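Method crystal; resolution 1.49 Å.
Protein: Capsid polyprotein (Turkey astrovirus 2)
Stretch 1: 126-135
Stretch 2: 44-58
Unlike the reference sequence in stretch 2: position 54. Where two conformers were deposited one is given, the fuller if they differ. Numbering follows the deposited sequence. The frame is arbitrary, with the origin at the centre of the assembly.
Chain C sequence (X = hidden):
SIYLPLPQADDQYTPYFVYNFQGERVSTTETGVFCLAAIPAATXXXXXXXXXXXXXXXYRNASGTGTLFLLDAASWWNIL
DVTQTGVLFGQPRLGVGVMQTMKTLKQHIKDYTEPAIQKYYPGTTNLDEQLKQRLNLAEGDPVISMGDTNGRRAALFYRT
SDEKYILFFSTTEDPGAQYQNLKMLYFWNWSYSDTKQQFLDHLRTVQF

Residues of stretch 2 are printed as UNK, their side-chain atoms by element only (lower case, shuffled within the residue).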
# COMPACT_ATOMS: atom_id res chain seq x y z
N ASN C 126 2.54 -11.43 -26.05
CA ASN C 126 3.87 -11.49 -26.61
C ASN C 126 4.98 -11.48 -25.55
O ASN C 126 5.54 -10.45 -25.22
CB ASN C 126 4.00 -10.41 -27.68
CG ASN C 126 3.15 -10.72 -28.90
OD1 ASN C 126 2.36 -9.90 -29.37
ND2 ASN C 126 3.29 -11.94 -29.40
N LEU C 127 5.27 -12.67 -25.05
CA LEU C 127 6.27 -12.90 -24.02
C LEU C 127 7.06 -14.15 -24.36
O LEU C 127 6.58 -14.99 -25.10
CB LEU C 127 5.60 -13.10 -22.65
CG LEU C 127 4.76 -11.95 -22.11
CD1 LEU C 127 4.12 -12.36 -20.79
CD2 LEU C 127 5.61 -10.70 -21.92
N ASP C 128 8.22 -14.30 -23.74
CA ASP C 128 9.08 -15.43 -24.00
C ASP C 128 8.33 -16.71 -23.68
O ASP C 128 7.48 -16.72 -22.80
CB ASP C 128 10.27 -15.41 -23.04
CG ASP C 128 11.29 -14.37 -23.39
OD1 ASP C 128 12.26 -14.28 -22.63
OD2 ASP C 128 11.16 -13.68 -24.42
N GLU C 129 8.69 -17.78 -24.36
CA GLU C 129 8.04 -19.06 -24.15
C GLU C 129 8.22 -19.49 -22.70
O GLU C 129 7.28 -19.92 -22.06
CB GLU C 129 8.73 -20.13 -25.01
CG GLU C 129 8.60 -19.98 -26.51
CD GLU C 129 9.32 -21.09 -27.28
OE1 GLU C 129 10.53 -21.26 -27.09
OE2 GLU C 129 8.66 -21.78 -28.06
N GLN C 130 9.43 -19.35 -22.18
CA GLN C 130 9.71 -19.76 -20.81
C GLN C 130 8.90 -18.96 -19.80
O GLN C 130 8.46 -19.49 -18.80
CB GLN C 130 11.21 -19.60 -20.52
CG GLN C 130 11.66 -20.20 -19.20
CD GLN C 130 11.93 -21.68 -19.30
OE1 GLN C 130 11.02 -22.50 -19.25
NE2 GLN C 130 13.20 -22.03 -19.44
N LEU C 131 8.72 -17.68 -20.07
CA LEU C 131 7.98 -16.84 -19.15
C LEU C 131 6.50 -17.24 -19.15
O LEU C 131 5.88 -17.28 -18.12
CB LEU C 131 8.17 -15.37 -19.50
CG LEU C 131 7.53 -14.34 -18.57
CD1 LEU C 131 7.89 -14.60 -17.12
CD2 LEU C 131 7.95 -12.95 -19.00
N LYS C 132 5.96 -17.54 -20.32
CA LYS C 132 4.57 -17.97 -20.38
C LYS C 132 4.42 -19.26 -19.59
O LYS C 132 3.43 -19.46 -18.91
CB LYS C 132 4.13 -18.22 -21.82
CG LYS C 132 3.83 -17.00 -22.62
CD LYS C 132 3.56 -17.44 -24.04
CE LYS C 132 3.42 -16.29 -24.98
NZ LYS C 132 3.36 -16.78 -26.39
N GLN C 133 5.40 -20.13 -19.69
CA GLN C 133 5.35 -21.40 -18.97
C GLN C 133 5.30 -21.15 -17.47
O GLN C 133 4.54 -21.78 -16.76
CB GLN C 133 6.59 -22.23 -19.30
CG GLN C 133 6.50 -23.70 -18.94
CD GLN C 133 5.97 -24.54 -20.09
OE1 GLN C 133 5.02 -24.15 -20.77
NE2 GLN C 133 6.60 -25.69 -20.31
N ARG C 134 6.12 -20.22 -16.99
CA ARG C 134 6.13 -19.88 -15.57
C ARG C 134 4.82 -19.28 -15.09
O ARG C 134 4.38 -19.54 -13.98
CB ARG C 134 7.26 -18.92 -15.24
CG ARG C 134 8.60 -19.54 -15.40
CD ARG C 134 9.48 -19.15 -14.25
NE ARG C 134 10.84 -19.58 -14.47
CZ ARG C 134 11.89 -18.95 -13.97
NH1 ARG C 134 11.71 -17.87 -13.23
NH2 ARG C 134 13.11 -19.40 -14.22
N LEU C 135 4.19 -18.48 -15.93
CA LEU C 135 2.94 -17.87 -15.56
C LEU C 135 1.91 -18.96 -15.29
O LEU C 135 1.08 -18.82 -14.40
CB LEU C 135 2.45 -16.91 -16.62
CG LEU C 135 3.13 -15.55 -16.55
CD1 LEU C 135 2.79 -14.74 -17.78
CD2 LEU C 135 2.72 -14.83 -15.28
N UNK C 44 11.10 -19.41 -5.81
CA UNK C 44 12.24 -19.52 -6.69
C UNK C 44 11.83 -19.38 -8.15
O UNK C 44 12.67 -19.14 -9.00
o UNK C 44 12.06 -21.92 -6.39
c UNK C 44 13.77 -20.76 -5.17
c UNK C 44 13.00 -20.84 -6.46
N UNK C 45 10.55 -19.54 -8.43
CA UNK C 45 10.07 -19.39 -9.79
C UNK C 45 9.62 -17.97 -10.13
O UNK C 45 9.30 -17.68 -11.26
c UNK C 45 8.92 -20.36 -10.05
o UNK C 45 9.36 -21.69 -9.93
N UNK C 46 9.56 -17.10 -9.13
CA UNK C 46 9.09 -15.73 -9.32
C UNK C 46 9.92 -14.83 -10.22
O UNK C 46 9.37 -14.05 -10.98
o UNK C 46 7.76 -15.64 -7.32
c UNK C 46 8.87 -15.06 -7.97
N UNK C 47 11.23 -14.94 -10.12
CA UNK C 47 12.12 -14.06 -10.87
C UNK C 47 12.60 -14.68 -12.17
O UNK C 47 13.21 -15.73 -12.18
c UNK C 47 14.25 -12.65 -10.61
n UNK C 47 16.29 -13.70 -9.77
c UNK C 47 15.51 -12.47 -9.79
n UNK C 47 18.07 -12.78 -8.66
c UNK C 47 13.32 -13.69 -10.00
n UNK C 47 18.11 -14.98 -9.25
c UNK C 47 17.49 -13.82 -9.22
N UNK C 48 12.30 -14.00 -13.27
CA UNK C 48 12.72 -14.42 -14.59
C UNK C 48 13.56 -13.31 -15.22
O UNK C 48 13.14 -12.16 -15.28
o UNK C 48 12.70 -16.09 -20.77
c UNK C 48 11.97 -14.50 -19.19
c UNK C 48 11.49 -14.73 -15.45
c UNK C 48 12.57 -16.70 -18.49
c UNK C 48 12.27 -16.36 -17.19
c UNK C 48 12.41 -15.76 -19.48
c UNK C 48 11.82 -15.10 -16.87
c UNK C 48 11.67 -14.18 -17.89
N UNK C 49 14.75 -13.67 -15.68
CA UNK C 49 15.68 -12.71 -16.24
C UNK C 49 15.97 -12.92 -17.74
O UNK C 49 16.74 -13.79 -18.13
o UNK C 49 19.25 -12.28 -15.90
n UNK C 49 17.73 -10.72 -16.44
c UNK C 49 16.98 -12.79 -15.43
c UNK C 49 18.08 -11.91 -15.96
N UNK C 50 15.29 -12.14 -18.56
CA UNK C 50 15.60 -12.01 -19.98
C UNK C 50 14.99 -10.74 -20.56
O UNK C 50 13.88 -10.39 -20.25
o UNK C 50 16.89 -13.07 -22.33
n UNK C 50 14.89 -13.65 -23.12
c UNK C 50 15.12 -13.24 -20.76
c UNK C 50 15.71 -13.31 -22.15
N UNK C 51 15.72 -10.07 -21.44
CA UNK C 51 15.16 -8.89 -22.08
C UNK C 51 14.05 -9.26 -23.05
O UNK C 51 14.24 -10.09 -23.93
c UNK C 51 16.26 -8.15 -22.84
o UNK C 51 15.64 -5.66 -21.83
n UNK C 51 14.61 -4.95 -23.69
c UNK C 51 15.32 -5.83 -23.00
c UNK C 51 15.76 -7.06 -23.75
N UNK C 52 12.90 -8.61 -22.90
CA UNK C 52 11.80 -8.74 -23.83
C UNK C 52 11.48 -7.33 -24.32
O UNK C 52 11.21 -6.44 -23.52
c UNK C 52 9.75 -11.36 -21.78
c UNK C 52 10.90 -10.72 -22.54
c UNK C 52 9.44 -9.55 -24.18
c UNK C 52 10.55 -9.37 -23.17
N UNK C 53 11.55 -7.13 -25.63
CA UNK C 53 11.56 -5.70 -26.15
C UNK C 53 10.17 -5.17 -26.48
O UNK C 53 9.94 -3.98 -26.28
o UNK C 53 11.90 -6.63 -28.37
c UNK C 53 12.36 -5.61 -27.47
c UNK C 53 13.85 -5.77 -27.21
N UNK C 54 9.25 -6.04 -26.87
CA UNK C 54 7.89 -5.60 -27.11
C UNK C 54 6.93 -6.54 -26.40
O UNK C 54 6.15 -7.24 -27.01
c UNK C 54 6.25 -4.88 -28.89
c UNK C 54 8.70 -4.86 -29.37
c UNK C 54 8.52 -4.87 -30.84
c UNK C 54 7.57 -5.57 -28.62
N UNK C 55 7.00 -6.53 -25.08
CA UNK C 55 6.11 -7.37 -24.27
C UNK C 55 4.66 -6.89 -24.31
O UNK C 55 4.40 -5.70 -24.42
c UNK C 55 7.31 -5.87 -22.86
c UNK C 55 6.68 -7.22 -22.86
c UNK C 55 7.91 -5.73 -24.24
N UNK C 56 3.73 -7.83 -24.21
CA UNK C 56 2.31 -7.52 -24.16
C UNK C 56 1.56 -8.54 -23.33
O UNK C 56 2.04 -9.65 -23.12
c UNK C 56 1.70 -7.48 -25.56
o UNK C 56 1.49 -8.79 -26.05
N UNK C 57 0.37 -8.17 -22.89
CA UNK C 57 -0.54 -9.09 -22.26
C UNK C 57 -1.76 -9.19 -23.17
O UNK C 57 -2.38 -8.19 -23.48
c UNK C 57 -0.98 -8.59 -20.88
c UNK C 57 0.21 -8.53 -19.91
c UNK C 57 -2.08 -9.48 -20.31
c UNK C 57 0.91 -9.86 -19.70
N UNK C 58 -2.10 -10.39 -23.61
CA UNK C 58 -3.22 -10.59 -24.50
C UNK C 58 -4.52 -10.96 -23.82
O UNK C 58 -4.53 -11.65 -22.81
O HOH W 1 12.93 -11.99 -25.55

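Stretch 2 begins at position 44 with one side-chain carbon carrying an oxygen and a second carbon, touching nothing on stretch 1; this branched hydroxyl is Thr44. Position 45 has one carbon and one oxygen, hence Ser45. Its role is played by the backbone, whose O accepts a weak hydrogen bond from Arg134 NH1 at 3.1 Å. Position 46 repeats the carbon and oxygen, with CB pointing away from stretch 1, and is Ser46.

Position 47 carries three carbons, a nitrogen and a carbon bearing two further nitrogens: a guanidinium, so Arg47. Its CA-to-CB bond also points away from stretch 1, but its backbone O lies near the plane of the Arg134 guanidinium and accepts a hydrogen bond from Arg134 NH1 at 2.8 Å.

At position 48 a single carbon leads to a six-carbon ring bearing an oxygen. The CA-to-CB bond points toward stretch 1, the ring takes Leu131 CB over one face, 4.2 Å from its centroid, and the ring oxygen lies 2.6 Å from Asp128 OD1; this is Tyr48, whose OH donates that bond.

Position 49 has two carbons, the second carrying an oxygen and a nitrogen; its CB points away and touches nothing on stretch 1, and it is Asn49. Position 50 has the same atoms, but as the strand alternates its CB points toward stretch 1, and its side-chain nitrogen lies 2.7 Å from Asp128 OD1: Asn50, whose ND2 donates that bond almost in line. Position 51 is one carbon longer, with an oxygen and a nitrogen on the third, and its CA-to-CB bond points away from stretch 1; it is Gln51. A water donates both to Gln51 O and to Asp128 OD2.

Position 52 has four carbons forked at the first, one arm two carbons long. The end of that arm lies 3.7 Å from Leu131 CD2 and 4.2 Å from Leu127 CD2; this is Ile52, and the atom is its CD1. Position 53, a carbon bearing an oxygen and a carbon, lies out of reach and is Thr53. Position 54 again shows four forked carbons, their end leading away from stretch 1, and is Ile54, which differs from the reference sequence.

At position 55 three carbons close a ring onto the backbone nitrogen. Its CB packs 3.8 Å from Leu127 CD2, and its CA makes a CA-H...O contact with Asn126 O at 3.3 Å; this is Pro55. Position 56 has one carbon and one oxygen, the oxygen 2.8 Å from Asn126 N: Ser56, whose OG accepts that bond while its backbone N donates weakly to Asn126 O at 3.3 Å. Position 57 has four carbons forked at the first, the end of its longer arm 4.2 Å from Leu127 CD1; it is Ile57, and that end is CD1. Position 58 has no side-chain atoms and is Gly58.

The contact sets helix 129-135 nearly antiparallel to strand 47-52, their axes 9.8 Å apart at closest approach. Leu127 and Leu131 supply apolar packing. Polar bonds fasten it at Asn126, Asp128 and Arg134, with Asp128 OD1 receiving two donors from alternate strand residues.

Stretch 2 44-58: TSSRYNNQITIPSIG
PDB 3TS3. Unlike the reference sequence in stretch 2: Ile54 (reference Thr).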